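Local coordinates for Non-reducing end alpha-L-arabinofuranosidase BoGH43B (Bacteroides ovatus, PDB 5JOZ), which removes terminal non-reducing alpha-L-arabinofuranosyl residues from xyloglucan side chains, converting their S units to X units, at residues A[13-18]-A[266-271]; A[31-36]-A[475-480]; A[37-42]-A[55-60]. All coordinates share one frame; numbering follows the deposited sequence.

In the fold
All three contacts are largely buried but differ in place. Interaction 1 joins the loop ahead of the first family 43 propeller blade to the start of strand 269-277 in the last and the residues leading into it, and holds Asp16 of the active site. Interaction 2 reaches from the propeller to the C-terminal concanavalin A-like domain, stacking 31-36 against 475-480. Interaction 3, farthest from the chain centre, pairs segments at the first blade, with Ser58 exposed at its margin. Backbone and hydroxyl bonds and one long ion pair mark interaction 1, stacked aromatic rings interaction 2, strand-like backbone pairing interaction 3. Probable hydrogen bonds link interactions 1 and 2 (Ser31 OG to Asp16 OD2) and 2 and 3 (Thr32 OG1 to Leu39 N).

Interaction 1: residues A[13-18]-A[266-271]; sequences MNPDPS and LGRETF
One face of the Arg268 guanidinium is covered by Pro15, whose CB stands 3.5 Å above the plane toward its rim, the two side chains crossing at about a right angle. Asp16 approaches obliquely, its carboxylate plane turned 83° from the guanidinium; OD1 lies 3.9 Å from Arg268 NH1 and well out of plane, a long salt bridge of charges alone. The contact lies where the first and last blades of the five-bladed family 43 beta-propeller meet, and Asp16 is the inferred proton acceptor. Proline suits its place by setting a compact apolar CH2 over the cation's rim, while Arg268 NH2 is hydrogen-bonded to Phe476 O and Asp16 OD2 to Ser31 OG. Gly267, at phi 102°, has a backbone that calls for glycine; a CB would also crowd Met13 CB. One residue on, Arg268 O accepts a hydrogen bond from Asn14 N, 2.9 Å. Thr270 OG1, anti to its carbonyl carbon (chi1 -65°), donates to Asn14 O at 2.7 Å in the carbonyl plane, and its CG2 packs 3.8 Å from Pro17 CB. An alanine here would probably leave Asn14 O without its hydroxyl donor and open a gap beside Pro17. A water bridges Met13 N and Leu266 O.

Interaction 2: residues A[31-36]-A[475-480]; sequences STFEYF and GFTGVF
Tyr35 and Phe480 lie face to face, their ring centroids 4.0 Å apart and planes at 20°, with the side chains running past each other in opposite directions. The overlap is offset: Phe480 CE1 sits over the rim of the tyrosine ring, 3.4 Å from Tyr35 CE2. On the opposite face of Tyr35 lies the carboxyl carbon of Glu34, so the ring is held between an aromatic and an acid. Thr477 CG2 meets its edge.

Phe33 and Phe476 are arranged differently. Their planes are nearly parallel, at 10°, but slid so far apart that the rings barely overlap; instead Phe476 CB makes a CH-pi contact over the Phe33 face, 3.7 Å from the ring centroid. Thr477 touches both pairs: its CG2 lies 4.0 Å from Phe33 CB and 4.2 Å from Tyr35 CE2, and OG1, set between the backbone N and the carbonyl carbon (chi1 57°), turns to a water shared with Glu34 OE2. A branched residue with one methyl and one hydroxyl suits this mixed setting. A second water joins Tyr35 OH, 2.6 Å away, to Gly478 O. Arg392 is hydrogen-bonded to Tyr35 OH and forms a salt bridge with Glu34 OE2, and Ser71 holds Thr477 OG1.

Phe33 and Tyr35 are presented by a type II' turn from Thr32 to Tyr35, closed by Tyr35 N to Thr32 O. It leads into strand 35-36, which pairs with strand 325-326, while 475-480 runs from helix 470-473 into strand 480-486, so the contact ties the propeller to the C-terminal sandwich.

Interaction 3: residues A[37-42]-A[55-60]; sequences PGLPVY and HALSRP
Leu39 O accepts the shortest hydrogen bond of this contact, 2.8 Å from Ala56 N and nearly straight at 172° about the hydrogen, with the donor tilted from the carbonyl plane. His55 CA adds a weaker CA-H...O approach to the same oxygen. Just before the corner at Leu39, Gly38 and Leu57 form an antiparallel hydrogen-bonded pair through both their backbone groups: Gly38 N gives 3.0 Å to Leu57 O, and Leu57 N returns a bond to Gly38 O. Glycine fits here because a CB would press tightly on Leu57 CD1.

The imidazole of His55 touches two prolines. Pro37 CG stands over the centre of one ring face, 3.5 Å from the ring centroid, in a CH-pi contact only 7° off the normal; the peptide before Pro37 is cis. Pro40 CB lies 3.6 Å from His55 CD2. With CG anti to the carbonyl carbon (chi1 -60°), the histidine ring lies where both prolines reach it. Leucines suit the face bearing Leu57, where Leu39 CD1 meets Leu57 CD1 at 3.6 Å and Phe103 and Val105 of strand 102-107 pack on Leu57. Ser58 OG is hydrogen-bonded back to His55 O.

Strands 40-44 and 51-55 are neighbours in a four-stranded blade, 51-55 at its edge. The non-hydrogen-bonded pair Pro40-His55 belongs to it; past the corners at Leu39 and Ala56 the segments pair again at Gly38 and Leu57, beside the first blade of the family 43 beta-propeller.

Interaction 1: residues A[13-18]-A[266-271]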
ATOM      1  N   MET A  13      -3.958  -2.897  -1.409  1.00 24.48           N
ATOM      2  CA  MET A  13      -2.516  -2.893  -1.233  1.00 22.27           C
ATOM      3  C   MET A  13      -2.147  -2.019  -0.050  1.00 21.67           C
ATOM      4  O   MET A  13      -2.233  -0.798  -0.125  1.00 21.49           O
ATOM      5  CB  MET A  13      -1.794  -2.437  -2.495  1.00 24.23           C
ATOM      6  CG  MET A  13      -0.290  -2.700  -2.436  1.00 24.27           C
ATOM      7  SD  MET A  13       0.708  -1.469  -3.267  1.00 27.74           S
ATOM      8  CE  MET A  13       0.228   0.034  -2.422  1.00 26.06           C
ATOM      9  N   ASN A  14      -1.751  -2.685   1.037  1.00 20.95           N
ATOM     10  CA  ASN A  14      -1.445  -2.062   2.323  1.00 20.96           C
ATOM     11  C   ASN A  14      -0.406  -2.915   3.088  1.00 22.35           C
ATOM     12  O   ASN A  14      -0.666  -3.427   4.178  1.00 19.66           O
ATOM     13  CB  ASN A  14      -2.735  -1.882   3.137  1.00 20.91           C
ATOM     14  CG  ASN A  14      -3.416  -0.545   2.870  1.00 22.56           C
ATOM     15  OD1 ASN A  14      -2.831   0.509   3.106  1.00 21.29           O
ATOM     16  ND2 ASN A  14      -4.656  -0.582   2.384  1.00 20.19           N
ATOM     17  N   PRO A  15       0.786  -3.067   2.512  1.00 25.13           N
ATOM     18  CA  PRO A  15       1.776  -3.941   3.116  1.00 27.51           C
ATOM     19  C   PRO A  15       2.615  -3.292   4.220  1.00 29.34           C
ATOM     20  O   PRO A  15       2.626  -2.067   4.376  1.00 24.25           O
ATOM     21  CB  PRO A  15       2.686  -4.306   1.923  1.00 29.76           C
ATOM     22  CG  PRO A  15       2.291  -3.403   0.788  1.00 29.33           C
ATOM     23  CD  PRO A  15       1.341  -2.386   1.333  1.00 28.04           C
ATOM     24  N   ASP A  16       3.327  -4.142   4.960  1.00 32.06           N
ATOM     25  CA  ASP A  16       4.374  -3.729   5.912  1.00 29.54           C
ATOM     26  C   ASP A  16       3.820  -2.805   7.002  1.00 26.64           C
ATOM     27  O   ASP A  16       4.368  -1.718   7.233  1.00 27.06           O
ATOM     28  CB  ASP A  16       5.537  -3.049   5.171  1.00 25.71           C
ATOM     29  CG  ASP A  16       6.177  -3.942   4.127  1.00 25.30           C
ATOM     30  OD1 ASP A  16       6.525  -5.088   4.459  1.00 24.77           O
ATOM     31  OD2 ASP A  16       6.375  -3.484   2.979  1.00 28.57           O
ATOM     32  N   PRO A  17       2.719  -3.224   7.662  1.00 22.89           N
ATOM     33  CA  PRO A  17       2.054  -2.320   8.586  1.00 23.85           C
ATOM     34  C   PRO A  17       2.926  -1.994   9.783  1.00 24.35           C
ATOM     35  O   PRO A  17       3.529  -2.917  10.353  1.00 24.69           O
ATOM     36  CB  PRO A  17       0.812  -3.114   9.021  1.00 24.47           C
ATOM     37  CG  PRO A  17       1.205  -4.538   8.881  1.00 24.08           C
ATOM     38  CD  PRO A  17       2.085  -4.556   7.663  1.00 26.06           C
ATOM     39  N   SER A  18       3.000  -0.712  10.153  1.00 22.65           N
ATOM     40  CA  SER A  18       3.619  -0.307  11.419  1.00 23.72           C
ATOM     41  C   SER A  18       2.653   0.539  12.237  1.00 25.52           C
ATOM     42  O   SER A  18       2.039   1.462  11.707  1.00 21.69           O
ATOM     43  CB  SER A  18       4.911   0.448  11.174  1.00 26.22           C
ATOM     44  OG  SER A  18       5.504   0.811  12.396  1.00 28.75           O
ATOM     45  N   LEU A 266      -4.903  -8.406  -5.209  1.00 27.27           N
ATOM     46  CA  LEU A 266      -5.188  -7.220  -4.408  1.00 26.40           C
ATOM     47  C   LEU A 266      -3.957  -6.678  -3.679  1.00 27.01           C
ATOM     48  O   LEU A 266      -3.972  -5.529  -3.242  1.00 27.20           O
ATOM     49  CB  LEU A 266      -6.288  -7.494  -3.382  1.00 27.92           C
ATOM     50  CG  LEU A 266      -7.631  -8.062  -3.858  1.00 31.02           C
ATOM     51  CD1 LEU A 266      -8.629  -8.019  -2.709  1.00 32.50           C
ATOM     52  CD2 LEU A 266      -8.180  -7.324  -5.070  1.00 32.96           C
ATOM     53  N   GLY A 267      -2.911  -7.493  -3.538  1.00 22.79           N
ATOM     54  CA  GLY A 267      -1.684  -7.077  -2.863  1.00 24.77           C
ATOM     55  C   GLY A 267      -1.617  -7.632  -1.450  1.00 24.53           C
ATOM     56  O   GLY A 267      -2.493  -8.392  -1.019  1.00 20.34           O
ATOM     57  N   ARG A 268      -0.566  -7.274  -0.728  1.00 20.27           N
ATOM     58  CA  ARG A 268      -0.458  -7.687   0.655  1.00 22.77           C
ATOM     59  C   ARG A 268      -1.299  -6.696   1.500  1.00 22.62           C
ATOM     60  O   ARG A 268      -1.201  -5.477   1.359  1.00 21.10           O
ATOM     61  CB  ARG A 268       1.010  -7.793   1.085  1.00 23.92           C
ATOM     62  CG  ARG A 268       1.807  -8.842   0.289  1.00 24.49           C
ATOM     63  CD  ARG A 268       3.318  -8.687   0.455  1.00 25.23           C
ATOM     64  NE  ARG A 268       3.812  -7.404  -0.091  1.00 24.18           N
ATOM     65  CZ  ARG A 268       4.911  -6.755   0.309  1.00 25.79           C
ATOM     66  NH1 ARG A 268       5.703  -7.230   1.271  1.00 24.08           N
ATOM     67  NH2 ARG A 268       5.225  -5.599  -0.262  1.00 26.96           N
ATOM     68  N   GLU A 269      -2.170  -7.260   2.325  1.00 23.49           N
ATOM     69  CA  GLU A 269      -3.124  -6.516   3.134  1.00 24.05           C
ATOM     70  C   GLU A 269      -2.709  -6.590   4.611  1.00 22.27           C
ATOM     71  O   GLU A 269      -1.788  -7.326   4.959  1.00 20.55           O
ATOM     72  CB  GLU A 269      -4.517  -7.112   2.894  1.00 24.50           C
ATOM     73  CG  GLU A 269      -4.935  -6.955   1.439  1.00 31.14           C
ATOM     74  CD  GLU A 269      -6.191  -7.714   1.057  1.00 39.01           C
ATOM     75  OE1 GLU A 269      -6.118  -8.954   0.930  1.00 31.07           O
ATOM     76  OE2 GLU A 269      -7.239  -7.061   0.832  1.00 36.48           O
ATOM     77  N   THR A 270      -3.406  -5.838   5.463  1.00 23.58           N
ATOM     78  CA  THR A 270      -3.066  -5.702   6.870  1.00 23.58           C
ATOM     79  C   THR A 270      -4.043  -6.464   7.752  1.00 22.23           C
ATOM     80  O   THR A 270      -5.245  -6.330   7.613  1.00 25.87           O
ATOM     81  CB  THR A 270      -3.040  -4.222   7.278  1.00 25.50           C
ATOM     82  OG1 THR A 270      -1.979  -3.563   6.586  1.00 31.76           O
ATOM     83  CG2 THR A 270      -2.812  -4.055   8.780  1.00 26.73           C
ATOM     84  N   PHE A 271      -3.490  -7.217   8.696  1.00 22.32           N
ATOM     85  CA  PHE A 271      -4.225  -8.121   9.562  1.00 22.41           C
ATOM     86  C   PHE A 271      -3.987  -7.743  11.024  1.00 23.04           C
ATOM     87  O   PHE A 271      -3.042  -7.013  11.350  1.00 19.27           O
ATOM     88  CB  PHE A 271      -3.765  -9.563   9.317  1.00 22.64           C
ATOM     89  CG  PHE A 271      -4.102 -10.085   7.943  1.00 23.68           C
ATOM     90  CD1 PHE A 271      -3.350  -9.714   6.838  1.00 25.03           C
ATOM     91  CD2 PHE A 271      -5.183 -10.941   7.757  1.00 26.00           C
ATOM     92  CE1 PHE A 271      -3.665 -10.183   5.570  1.00 24.93           C
ATOM     93  CE2 PHE A 271      -5.507 -11.416   6.498  1.00 25.75           C
ATOM     94  CZ  PHE A 271      -4.744 -11.041   5.398  1.00 25.95           C
TER
HETATM   95  O   HOH W   1      -4.788  -3.170  -4.242  1.00 26.79           O

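Interaction 2: residues A[31-36]-A[475-480]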
ATOM      1  N   SER A  31       3.443   0.522   3.366  1.00 21.84           N
ATOM      2  CA  SER A  31       4.340   0.837   2.258  1.00 23.78           C
ATOM      3  C   SER A  31       3.616   1.091   0.912  1.00 25.14           C
ATOM      4  O   SER A  31       2.574   0.499   0.611  1.00 27.17           O
ATOM      5  CB  SER A  31       5.409  -0.254   2.112  1.00 21.49           C
ATOM      6  OG  SER A  31       4.846  -1.547   1.990  1.00 22.86           O
ATOM      7  N   THR A  32       4.204   1.967   0.109  1.00 23.06           N
ATOM      8  CA  THR A  32       3.590   2.474  -1.123  1.00 24.37           C
ATOM      9  C   THR A  32       4.404   2.315  -2.413  1.00 24.22           C
ATOM     10  O   THR A  32       3.840   2.404  -3.499  1.00 25.40           O
ATOM     11  CB  THR A  32       3.237   3.963  -0.952  1.00 23.96           C
ATOM     12  OG1 THR A  32       4.281   4.635  -0.225  1.00 29.22           O
ATOM     13  CG2 THR A  32       1.986   4.103  -0.172  1.00 22.67           C
ATOM     14  N   PHE A  33       5.713   2.093  -2.316  1.00 24.52           N
ATOM     15  CA  PHE A  33       6.546   1.841  -3.494  1.00 23.50           C
ATOM     16  C   PHE A  33       6.503   3.049  -4.459  1.00 25.39           C
ATOM     17  O   PHE A  33       6.783   4.175  -4.024  1.00 24.38           O
ATOM     18  CB  PHE A  33       6.183   0.467  -4.080  1.00 25.70           C
ATOM     19  CG  PHE A  33       6.407  -0.641  -3.096  1.00 24.81           C
ATOM     20  CD1 PHE A  33       7.676  -1.171  -2.915  1.00 28.24           C
ATOM     21  CD2 PHE A  33       5.394  -1.067  -2.263  1.00 24.85           C
ATOM     22  CE1 PHE A  33       7.916  -2.148  -1.955  1.00 26.15           C
ATOM     23  CE2 PHE A  33       5.626  -2.041  -1.304  1.00 26.54           C
ATOM     24  CZ  PHE A  33       6.888  -2.584  -1.150  1.00 24.72           C
ATOM     25  N   GLU A  34       6.113   2.867  -5.714  1.00 23.80           N
ATOM     26  CA  GLU A  34       6.143   3.980  -6.682  1.00 25.04           C
ATOM     27  C   GLU A  34       4.965   4.961  -6.561  1.00 25.81           C
ATOM     28  O   GLU A  34       4.904   5.920  -7.342  1.00 23.50           O
ATOM     29  CB  GLU A  34       6.225   3.463  -8.135  1.00 21.37           C
ATOM     30  CG  GLU A  34       4.901   2.995  -8.746  1.00 23.17           C
ATOM     31  CD  GLU A  34       4.582   1.531  -8.509  1.00 28.03           C
ATOM     32  OE1 GLU A  34       5.136   0.932  -7.546  1.00 26.81           O
ATOM     33  OE2 GLU A  34       3.777   0.973  -9.301  1.00 24.74           O
ATOM     34  N   TYR A  35       4.030   4.722  -5.629  1.00 23.78           N
ATOM     35  CA  TYR A  35       2.786   5.508  -5.574  1.00 23.51           C
ATOM     36  C   TYR A  35       2.878   6.742  -4.697  1.00 23.37           C
ATOM     37  O   TYR A  35       3.504   6.698  -3.634  1.00 26.89           O
ATOM     38  CB  TYR A  35       1.620   4.632  -5.137  1.00 23.07           C
ATOM     39  CG  TYR A  35       1.255   3.605  -6.182  1.00 22.16           C
ATOM     40  CD1 TYR A  35       0.616   3.979  -7.369  1.00 21.69           C
ATOM     41  CD2 TYR A  35       1.544   2.260  -5.991  1.00 22.44           C
ATOM     42  CE1 TYR A  35       0.276   3.037  -8.337  1.00 22.85           C
ATOM     43  CE2 TYR A  35       1.198   1.310  -6.942  1.00 26.00           C
ATOM     44  CZ  TYR A  35       0.575   1.703  -8.120  1.00 24.89           C
ATOM     45  OH  TYR A  35       0.260   0.748  -9.060  1.00 23.86           O
ATOM     46  N   PHE A  36       2.248   7.837  -5.155  1.00 22.24           N
ATOM     47  CA  PHE A  36       2.274   9.144  -4.478  1.00 21.39           C
ATOM     48  C   PHE A  36       0.845   9.606  -4.221  1.00 20.58           C
ATOM     49  O   PHE A  36      -0.010   9.406  -5.074  1.00 25.43           O
ATOM     50  CB  PHE A  36       2.987  10.183  -5.353  1.00 24.31           C
ATOM     51  CG  PHE A  36       3.155  11.530  -4.699  1.00 24.30           C
ATOM     52  CD1 PHE A  36       4.274  11.806  -3.925  1.00 26.30           C
ATOM     53  CD2 PHE A  36       2.206  12.533  -4.871  1.00 28.56           C
ATOM     54  CE1 PHE A  36       4.430  13.049  -3.328  1.00 28.12           C
ATOM     55  CE2 PHE A  36       2.359  13.784  -4.281  1.00 28.52           C
ATOM     56  CZ  PHE A  36       3.474  14.043  -3.509  1.00 27.82           C
ATOM     57  N   GLY A 475       7.108  -8.419  -8.115  1.00 28.27           N
ATOM     58  CA  GLY A 475       7.072  -7.139  -7.416  1.00 28.30           C
ATOM     59  C   GLY A 475       6.304  -7.184  -6.107  1.00 27.53           C
ATOM     60  O   GLY A 475       5.956  -8.260  -5.631  1.00 26.24           O
ATOM     61  N   PHE A 476       6.022  -6.002  -5.552  1.00 29.21           N
ATOM     62  CA  PHE A 476       5.551  -5.844  -4.174  1.00 29.06           C
ATOM     63  C   PHE A 476       4.241  -5.078  -4.041  1.00 29.98           C
ATOM     64  O   PHE A 476       3.874  -4.639  -2.928  1.00 24.70           O
ATOM     65  CB  PHE A 476       6.642  -5.129  -3.350  1.00 34.84           C
ATOM     66  CG  PHE A 476       7.861  -5.962  -3.101  1.00 34.56           C
ATOM     67  CD1 PHE A 476       7.795  -7.068  -2.263  1.00 40.73           C
ATOM     68  CD2 PHE A 476       9.077  -5.646  -3.701  1.00 37.78           C
ATOM     69  CE1 PHE A 476       8.926  -7.845  -2.018  1.00 42.63           C
ATOM     70  CE2 PHE A 476      10.207  -6.421  -3.464  1.00 39.73           C
ATOM     71  CZ  PHE A 476      10.129  -7.524  -2.624  1.00 39.16           C
ATOM     72  N   THR A 477       3.531  -4.921  -5.159  1.00 31.70           N
ATOM     73  CA  THR A 477       2.300  -4.140  -5.198  1.00 31.06           C
ATOM     74  C   THR A 477       1.097  -5.010  -5.549  1.00 29.20           C
ATOM     75  O   THR A 477       1.223  -6.223  -5.764  1.00 25.51           O
ATOM     76  CB  THR A 477       2.422  -2.994  -6.211  1.00 32.33           C
ATOM     77  OG1 THR A 477       2.749  -3.528  -7.499  1.00 36.02           O
ATOM     78  CG2 THR A 477       3.494  -2.012  -5.767  1.00 32.82           C
ATOM     79  N   GLY A 478      -0.067  -4.368  -5.547  1.00 29.35           N
ATOM     80  CA  GLY A 478      -1.339  -4.958  -5.961  1.00 28.18           C
ATOM     81  C   GLY A 478      -2.115  -3.974  -6.827  1.00 26.24           C
ATOM     82  O   GLY A 478      -1.704  -2.826  -7.029  1.00 22.51           O
ATOM     83  N   VAL A 479      -3.251  -4.426  -7.331  1.00 24.85           N
ATOM     84  CA  VAL A 479      -3.974  -3.694  -8.375  1.00 27.03           C
ATOM     85  C   VAL A 479      -4.500  -2.320  -7.923  1.00 23.83           C
ATOM     86  O   VAL A 479      -5.056  -2.176  -6.832  1.00 20.72           O
ATOM     87  CB  VAL A 479      -5.151  -4.548  -8.917  1.00 29.16           C
ATOM     88  CG1 VAL A 479      -6.083  -3.721  -9.795  1.00 28.86           C
ATOM     89  CG2 VAL A 479      -4.618  -5.754  -9.692  1.00 30.69           C
ATOM     90  N   PHE A 480      -4.318  -1.319  -8.775  1.00 21.86           N
ATOM     91  CA  PHE A 480      -5.025  -0.047  -8.639  1.00 21.61           C
ATOM     92  C   PHE A 480      -5.963   0.096  -9.817  1.00 20.56           C
ATOM     93  O   PHE A 480      -5.616  -0.289 -10.935  1.00 26.90           O
ATOM     94  CB  PHE A 480      -4.057   1.128  -8.648  1.00 22.39           C
ATOM     95  CG  PHE A 480      -3.402   1.387  -7.334  1.00 22.10           C
ATOM     96  CD1 PHE A 480      -2.518   0.473  -6.802  1.00 24.34           C
ATOM     97  CD2 PHE A 480      -3.650   2.557  -6.639  1.00 24.49           C
ATOM     98  CE1 PHE A 480      -1.886   0.709  -5.584  1.00 25.12           C
ATOM     99  CE2 PHE A 480      -3.026   2.801  -5.420  1.00 25.93           C
ATOM    100  CZ  PHE A 480      -2.138   1.873  -4.895  1.00 23.38           C
TER
HETATM  101  O   HOH W   2       3.358  -1.695  -9.437  1.00 39.35           O
HETATM  102  O   HOH W   3       0.324  -1.767  -8.584  1.00 22.93           O

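Interaction 3: residues A[37-42]-A[55-60]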
ATOM      1  N   PRO A  37       0.546  10.204  -3.075  1.00 21.80           N
ATOM      2  CA  PRO A  37       1.439  10.346  -1.930  1.00 21.31           C
ATOM      3  C   PRO A  37       1.842   9.006  -1.258  1.00 21.55           C
ATOM      4  O   PRO A  37       1.178   7.971  -1.418  1.00 19.99           O
ATOM      5  CB  PRO A  37       0.652  11.259  -0.993  1.00 23.89           C
ATOM      6  CG  PRO A  37      -0.779  11.093  -1.369  1.00 25.23           C
ATOM      7  CD  PRO A  37      -0.781  10.797  -2.835  1.00 26.81           C
ATOM      8  N   GLY A  38       2.968   9.038  -0.565  1.00 24.26           N
ATOM      9  CA  GLY A  38       3.578   7.826  -0.021  1.00 24.16           C
ATOM     10  C   GLY A  38       3.231   7.674   1.435  1.00 21.62           C
ATOM     11  O   GLY A  38       2.947   8.671   2.111  1.00 22.33           O
ATOM     12  N   LEU A  39       3.255   6.423   1.904  1.00 20.54           N
ATOM     13  CA  LEU A  39       3.059   6.070   3.312  1.00 20.04           C
ATOM     14  C   LEU A  39       1.785   6.643   3.922  1.00 19.88           C
ATOM     15  O   LEU A  39       1.844   7.571   4.731  1.00 21.49           O
ATOM     16  CB  LEU A  39       4.293   6.512   4.120  1.00 20.67           C
ATOM     17  CG  LEU A  39       5.643   6.125   3.504  1.00 21.29           C
ATOM     18  CD1 LEU A  39       6.813   6.505   4.418  1.00 21.97           C
ATOM     19  CD2 LEU A  39       5.649   4.644   3.163  1.00 21.41           C
ATOM     20  N   PRO A  40       0.620   6.096   3.536  1.00 21.83           N
ATOM     21  CA  PRO A  40      -0.617   6.577   4.128  1.00 20.49           C
ATOM     22  C   PRO A  40      -0.666   6.347   5.634  1.00 21.65           C
ATOM     23  O   PRO A  40      -0.155   5.336   6.127  1.00 19.65           O
ATOM     24  CB  PRO A  40      -1.689   5.757   3.404  1.00 20.93           C
ATOM     25  CG  PRO A  40      -0.992   4.533   2.970  1.00 21.91           C
ATOM     26  CD  PRO A  40       0.357   5.026   2.560  1.00 21.67           C
ATOM     27  N   VAL A  41      -1.261   7.302   6.340  1.00 24.05           N
ATOM     28  CA  VAL A  41      -1.448   7.249   7.783  1.00 24.58           C
ATOM     29  C   VAL A  41      -2.921   6.994   8.059  1.00 26.28           C
ATOM     30  O   VAL A  41      -3.750   7.858   7.791  1.00 26.87           O
ATOM     31  CB  VAL A  41      -1.092   8.591   8.454  1.00 23.64           C
ATOM     32  CG1 VAL A  41      -1.354   8.523   9.955  1.00 24.53           C
ATOM     33  CG2 VAL A  41       0.347   8.977   8.169  1.00 23.25           C
ATOM     34  N   TYR A  42      -3.231   5.825   8.621  1.00 26.39           N
ATOM     35  CA  TYR A  42      -4.586   5.483   9.054  1.00 23.51           C
ATOM     36  C   TYR A  42      -4.741   5.726  10.568  1.00 24.07           C
ATOM     37  O   TYR A  42      -3.775   5.628  11.311  1.00 22.49           O
ATOM     38  CB  TYR A  42      -4.891   4.017   8.729  1.00 22.99           C
ATOM     39  CG  TYR A  42      -4.743   3.643   7.264  1.00 21.89           C
ATOM     40  CD1 TYR A  42      -5.816   3.781   6.360  1.00 20.85           C
ATOM     41  CD2 TYR A  42      -3.540   3.141   6.778  1.00 21.68           C
ATOM     42  CE1 TYR A  42      -5.677   3.420   5.023  1.00 20.90           C
ATOM     43  CE2 TYR A  42      -3.387   2.785   5.443  1.00 22.27           C
ATOM     44  CZ  TYR A  42      -4.456   2.922   4.565  1.00 23.70           C
ATOM     45  OH  TYR A  42      -4.275   2.572   3.235  1.00 23.59           O
ATOM     46  N   HIS A  55      -0.899  11.331   4.566  1.00 22.40           N
ATOM     47  CA  HIS A  55       0.227  10.527   4.116  1.00 23.50           C
ATOM     48  C   HIS A  55       1.491  11.139   4.700  1.00 24.13           C
ATOM     49  O   HIS A  55       1.601  12.362   4.799  1.00 30.65           O
ATOM     50  CB  HIS A  55       0.279  10.509   2.585  1.00 23.83           C
ATOM     51  CG  HIS A  55      -0.951   9.939   1.949  1.00 26.12           C
ATOM     52  ND1 HIS A  55      -2.135  10.639   1.870  1.00 28.54           N
ATOM     53  CD2 HIS A  55      -1.189   8.735   1.378  1.00 25.13           C
ATOM     54  CE1 HIS A  55      -3.053   9.882   1.294  1.00 25.79           C
ATOM     55  NE2 HIS A  55      -2.501   8.727   0.977  1.00 25.08           N
ATOM     56  N   ALA A  56       2.441  10.303   5.099  1.00 24.68           N
ATOM     57  CA  ALA A  56       3.701  10.806   5.644  1.00 24.96           C
ATOM     58  C   ALA A  56       4.461  11.587   4.584  1.00 27.16           C
ATOM     59  O   ALA A  56       5.105  12.583   4.894  1.00 29.32           O
ATOM     60  CB  ALA A  56       4.559   9.679   6.172  1.00 25.43           C
ATOM     61  N   LEU A  57       4.365  11.132   3.335  1.00 27.87           N
ATOM     62  CA  LEU A  57       5.105  11.717   2.224  1.00 27.77           C
ATOM     63  C   LEU A  57       4.136  12.305   1.173  1.00 29.54           C
ATOM     64  O   LEU A  57       3.940  11.751   0.077  1.00 31.74           O
ATOM     65  CB  LEU A  57       6.067  10.664   1.643  1.00 28.20           C
ATOM     66  CG  LEU A  57       6.873   9.788   2.630  1.00 27.23           C
ATOM     67  CD1 LEU A  57       7.730   8.815   1.848  1.00 28.09           C
ATOM     68  CD2 LEU A  57       7.746  10.605   3.596  1.00 29.37           C
ATOM     69  N   SER A  58       3.558  13.450   1.539  1.00 29.91           N
ATOM     70  CA  SER A  58       2.579  14.189   0.723  1.00 32.03           C
ATOM     71  C   SER A  58       3.181  15.251  -0.224  1.00 33.49           C
ATOM     72  O   SER A  58       2.421  15.960  -0.897  1.00 28.67           O
ATOM     73  CB  SER A  58       1.552  14.885   1.636  1.00 32.16           C
ATOM     74  OG  SER A  58       0.886  13.972   2.500  1.00 36.50           O
ATOM     75  N   ARG A  59       4.512  15.375  -0.275  1.00 30.42           N
ATOM     76  CA  ARG A  59       5.164  16.384  -1.124  1.00 30.28           C
ATOM     77  C   ARG A  59       6.305  15.755  -1.924  1.00 28.13           C
ATOM     78  O   ARG A  59       6.874  14.758  -1.498  1.00 30.99           O
ATOM     79  CB  ARG A  59       5.683  17.547  -0.257  1.00 31.88           C
ATOM     80  CG  ARG A  59       4.571  18.310   0.470  1.00 33.08           C
ATOM     81  CD  ARG A  59       5.057  19.572   1.182  1.00 34.77           C
ATOM     82  NE  ARG A  59       6.276  19.368   1.981  1.00 34.17           N
ATOM     83  CZ  ARG A  59       6.335  18.794   3.184  1.00 34.87           C
ATOM     84  NH1 ARG A  59       5.243  18.310   3.780  1.00 40.14           N
ATOM     85  NH2 ARG A  59       7.507  18.686   3.805  1.00 36.04           N
ATOM     86  N   PRO A  60       6.653  16.338  -3.085  1.00 31.15           N
ATOM     87  CA  PRO A  60       7.766  15.779  -3.874  1.00 31.37           C
ATOM     88  C   PRO A  60       9.164  15.823  -3.197  1.00 32.36           C
ATOM     89  O   PRO A  60      10.018  14.993  -3.510  1.00 31.70           O
ATOM     90  CB  PRO A  60       7.751  16.619  -5.165  1.00 33.68           C
ATOM     91  CG  PRO A  60       6.980  17.860  -4.845  1.00 34.41           C
ATOM     92  CD  PRO A  60       6.029  17.512  -3.738  1.00 34.70           C
TER